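Local coordinates for purine nucleoside phosphorylase (Thermus thermophilus, PDB 1ODI) that catalyses the reversible phosphorolysis of purine nucleosides, adenosine probably among them, to the free purine base and ribose 1-phosphate, at the adenosine site. Numbering follows the deposited sequence. Chains: chain A/B, Purine nucleoside phosphorylase.

The adenosine site. Residues chain A 65, 87, 90-92, 156, 159, 178-181, 203-204, 206; chain B 5, 44. With ADN (adenosine), chain C.
Extended backbone at A:Thr90, A:Ala91, A:Phe178, A:Glu179 and A:Asn204, in strands 84-93, 175-179 and 195-205, lines the adenosine, and the loop residue just after 175-179, A:Met180, turns its amide N toward the ribose 2'-hydroxyl O2' of adenosine at 2.9 Å. This is the nucleoside pocket of a hexameric phosphorylase, completed by a neighbouring subunit. A:Glu181 grips both ribose hydroxyls through one carboxylate bent round at chi2 (91°). Adenosine O3' donates to A:Glu181 OE1 on its syn lone pair at 2.8 Å, and O2' donates to OE2 from above the carboxylate plane. A:Arg87, extended from CG to NE, forms a salt bridge from NH2 to A:Glu181 OE2, and the same A:Arg87 NH2 lies 3.1 Å from adenosine O2', suitably placed for a hydrogen bond. Behind it, A:Glu179 OE2 accepts A:Arg87 NE near the guanidinium plane, fixing the guanidinium's rotation; the paired charges would be expected to favour an ionised A:Glu181. At the base, A:Asn204 presents its amide edge-on: ND2 donates to adenosine N7 at 2.7 Å, only 5° out of the amide plane, and OD1 takes the exocyclic amine N6 on an in-plane lone pair. As modelled, this pair would suit a 6-amino purine, and A:Ser203 OG accepts from the same ND2. The purine is sandwiched between A:Ala91 CA, 3.8 Å from the centroid of its five-membered ring, and A:Phe159, whose CD1-CE1 edge meets the pyrimidine half. A:Phe159 has CG anti to the backbone N (chi1 -173°), and one of its faces receives B:His5 CE1 over the centre, a tip-to-tip approach across the subunit boundary. The 5'-hydroxyl O5' is met by chain B: the imidazole NE2 of B:His5 hydrogen-bonds adenosine O5' at 2.7 Å, and water 1, in the guanidinium plane of B:Arg44, links that residue's NH2 to the same oxygen. Water 2 bridges adenine N1 to A:Glu156 OE1, its O 2.8 Å from adenosine N1.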
loop_
_atom_site.group_PDB
_atom_site.type_symbol
_atom_site.label_atom_id
_atom_site.label_comp_id
_atom_site.label_asym_id
_atom_site.label_seq_id
_atom_site.Cartn_x
_atom_site.Cartn_y
_atom_site.Cartn_z
ATOM N N MET A 65 7.717 26.266 -1.102
ATOM C CA MET A 65 8.042 25.101 -0.285
ATOM C C MET A 65 7.152 23.903 -0.620
ATOM O O MET A 65 5.934 24.038 -0.759
ATOM C CB MET A 65 7.880 25.423 1.209
ATOM C CG MET A 65 8.674 26.605 1.701
ATOM S SD MET A 65 8.563 26.830 3.495
ATOM C CE MET A 65 6.874 27.533 3.643
ATOM N N ARG A 87 18.680 23.069 -7.885
ATOM C CA ARG A 87 18.063 23.559 -6.669
ATOM C C ARG A 87 19.143 23.964 -5.667
ATOM O O ARG A 87 20.076 23.207 -5.398
ATOM C CB ARG A 87 17.150 22.471 -6.075
ATOM C CG ARG A 87 16.800 22.643 -4.596
ATOM C CD ARG A 87 15.739 21.637 -4.130
ATOM N NE ARG A 87 15.709 21.526 -2.675
ATOM C CZ ARG A 87 15.469 22.540 -1.845
ATOM N NH1 ARG A 87 15.218 23.755 -2.322
ATOM N NH2 ARG A 87 15.527 22.352 -0.530
ATOM N N THR A 90 17.963 24.706 1.496
ATOM C CA THR A 90 18.478 24.401 2.822
ATOM C C THR A 90 17.829 23.097 3.263
ATOM O O THR A 90 16.854 22.662 2.657
ATOM C CB THR A 90 18.138 25.520 3.829
ATOM O OG1 THR A 90 16.720 25.624 3.972
ATOM C CG2 THR A 90 18.675 26.858 3.338
ATOM N N ALA A 91 18.370 22.471 4.303
ATOM C CA ALA A 91 17.823 21.209 4.801
ATOM C C ALA A 91 18.111 21.011 6.289
ATOM O O ALA A 91 18.954 21.697 6.863
ATOM C CB ALA A 91 18.394 20.035 3.990
ATOM N N GLY A 92 17.391 20.075 6.903
ATOM C CA GLY A 92 17.583 19.791 8.314
ATOM C C GLY A 92 18.355 18.503 8.511
ATOM O O GLY A 92 17.928 17.455 8.027
ATOM N N GLU A 156 10.322 15.305 2.005
ATOM C CA GLU A 156 9.095 15.027 2.748
ATOM C C GLU A 156 8.001 16.075 2.517
ATOM O O GLU A 156 8.244 17.131 1.938
ATOM C CB GLU A 156 9.402 14.949 4.240
ATOM C CG GLU A 156 9.964 16.238 4.811
ATOM C CD GLU A 156 10.072 16.203 6.324
ATOM O OE1 GLU A 156 10.556 17.187 6.918
ATOM O OE2 GLU A 156 9.670 15.186 6.922
ATOM N N PHE A 159 6.515 19.024 7.384
ATOM C CA PHE A 159 7.622 19.601 8.131
ATOM C C PHE A 159 7.520 19.266 9.612
ATOM O O PHE A 159 8.501 18.828 10.216
ATOM C CB PHE A 159 7.641 21.120 7.966
ATOM C CG PHE A 159 8.849 21.786 8.576
ATOM C CD1 PHE A 159 9.998 22.001 7.816
ATOM C CD2 PHE A 159 8.838 22.204 9.910
ATOM C CE1 PHE A 159 11.120 22.625 8.371
ATOM C CE2 PHE A 159 9.958 22.828 10.476
ATOM C CZ PHE A 159 11.101 23.038 9.702
ATOM N N PHE A 178 16.752 16.237 5.725
ATOM C CA PHE A 178 15.409 16.306 5.200
ATOM C C PHE A 178 15.157 17.662 4.592
ATOM O O PHE A 178 15.525 18.688 5.164
ATOM C CB PHE A 178 14.369 16.055 6.298
ATOM C CG PHE A 178 14.311 14.635 6.763
ATOM C CD1 PHE A 178 15.320 14.110 7.567
ATOM C CD2 PHE A 178 13.274 13.801 6.355
ATOM C CE1 PHE A 178 15.301 12.769 7.957
ATOM C CE2 PHE A 178 13.246 12.459 6.738
ATOM C CZ PHE A 178 14.264 11.942 7.541
ATOM N N GLU A 179 14.535 17.649 3.419
ATOM C CA GLU A 179 14.174 18.864 2.721
ATOM C C GLU A 179 12.850 18.578 2.000
ATOM O O GLU A 179 12.312 17.474 2.127
ATOM C CB GLU A 179 15.305 19.300 1.783
ATOM C CG GLU A 179 15.813 18.245 0.852
ATOM C CD GLU A 179 15.183 18.357 -0.503
ATOM O OE1 GLU A 179 14.275 17.559 -0.804
ATOM O OE2 GLU A 179 15.594 19.261 -1.259
ATOM N N MET A 180 12.322 19.545 1.253
ATOM C CA MET A 180 11.016 19.358 0.626
ATOM C C MET A 180 10.838 19.663 -0.859
ATOM O O MET A 180 9.770 20.128 -1.257
ATOM C CB MET A 180 9.979 20.178 1.402
ATOM C CG MET A 180 9.910 19.869 2.894
ATOM S SD MET A 180 8.901 21.067 3.818
ATOM C CE MET A 180 7.248 20.656 3.230
ATOM N N GLU A 181 11.848 19.418 -1.686
ATOM C CA GLU A 181 11.670 19.693 -3.105
ATOM C C GLU A 181 12.427 18.776 -4.057
ATOM O O GLU A 181 11.953 18.502 -5.159
ATOM C CB GLU A 181 12.042 21.149 -3.425
ATOM C CG GLU A 181 11.085 22.194 -2.879
ATOM C CD GLU A 181 11.484 22.689 -1.504
ATOM O OE1 GLU A 181 10.608 23.198 -0.758
ATOM O OE2 GLU A 181 12.683 22.575 -1.178
ATOM N N SER A 203 20.635 24.170 7.484
ATOM C CA SER A 203 20.265 25.368 8.238
ATOM C C SER A 203 19.816 25.045 9.659
ATOM O O SER A 203 19.616 25.943 10.481
ATOM C CB SER A 203 19.158 26.130 7.506
ATOM O OG SER A 203 18.051 25.290 7.259
ATOM N N ASN A 204 19.677 23.757 9.947
ATOM C CA ASN A 204 19.245 23.327 11.268
ATOM C C ASN A 204 19.295 21.813 11.431
ATOM O O ASN A 204 19.419 21.059 10.459
ATOM C CB ASN A 204 17.816 23.793 11.503
ATOM C CG ASN A 204 16.819 23.073 10.606
ATOM O OD1 ASN A 204 16.229 22.066 10.996
ATOM N ND2 ASN A 204 16.644 23.576 9.391
ATOM N N ILE A 206 17.185 18.562 12.778
ATOM C CA ILE A 206 15.770 18.266 12.947
ATOM C C ILE A 206 15.334 18.346 14.403
ATOM O O ILE A 206 15.927 17.717 15.278
ATOM C CB ILE A 206 15.423 16.871 12.384
ATOM C CG1 ILE A 206 15.476 16.903 10.849
ATOM C CG2 ILE A 206 14.045 16.432 12.872
ATOM C CD1 ILE A 206 14.181 17.312 10.161
ATOM N N HIS B 5 8.693 29.921 9.879
ATOM C CA HIS B 5 8.289 30.486 8.593
ATOM C C HIS B 5 7.433 31.748 8.678
ATOM O O HIS B 5 7.748 32.758 8.053
ATOM C CB HIS B 5 7.586 29.412 7.765
ATOM C CG HIS B 5 8.339 28.121 7.706
ATOM N ND1 HIS B 5 8.494 27.298 8.804
ATOM C CD2 HIS B 5 8.997 27.515 6.688
ATOM C CE1 HIS B 5 9.213 26.245 8.463
ATOM N NE2 HIS B 5 9.531 26.352 7.184
ATOM N N ARG B 44 9.586 34.691 3.288
ATOM C CA ARG B 44 9.259 33.615 2.354
ATOM C C ARG B 44 8.019 33.905 1.506
ATOM O O ARG B 44 7.364 32.989 1.014
ATOM C CB ARG B 44 9.082 32.284 3.092
ATOM C CG ARG B 44 10.387 31.543 3.368
ATOM C CD ARG B 44 10.113 30.178 3.980
ATOM N NE ARG B 44 11.322 29.407 4.270
ATOM C CZ ARG B 44 12.005 28.694 3.375
ATOM N NH1 ARG B 44 11.609 28.646 2.107
ATOM N NH2 ARG B 44 13.069 28.002 3.758
HETATM O "O5'" ADN C . 11.904 25.638 6.051
HETATM C "C5'" ADN C . 11.466 24.487 5.354
HETATM C "C4'" ADN C . 12.022 24.665 3.928
HETATM O "O4'" ADN C . 13.499 24.715 3.853
HETATM C "C3'" ADN C . 11.654 23.504 3.022
HETATM O "O3'" ADN C . 11.292 24.088 1.755
HETATM C "C2'" ADN C . 12.908 22.603 2.916
HETATM O "O2'" ADN C . 13.299 22.303 1.579
HETATM C "C1'" ADN C . 13.963 23.354 3.784
HETATM N N9 ADN C . 14.226 22.776 5.161
HETATM C C8 ADN C . 15.152 23.299 6.083
HETATM N N7 ADN C . 15.227 22.666 7.225
HETATM C C5 ADN C . 14.296 21.636 7.090
HETATM C C6 ADN C . 13.864 20.568 7.982
HETATM N N6 ADN C . 14.365 20.401 9.209
HETATM N N1 ADN C . 12.895 19.704 7.516
HETATM C C2 ADN C . 12.377 19.868 6.267
HETATM N N3 ADN C . 12.700 20.825 5.353
HETATM C C4 ADN C . 13.664 21.679 5.826
HETATM O O HOH W 1 13.656 27.541 6.679
HETATM O O HOH W 2 11.376 18.092 9.177
#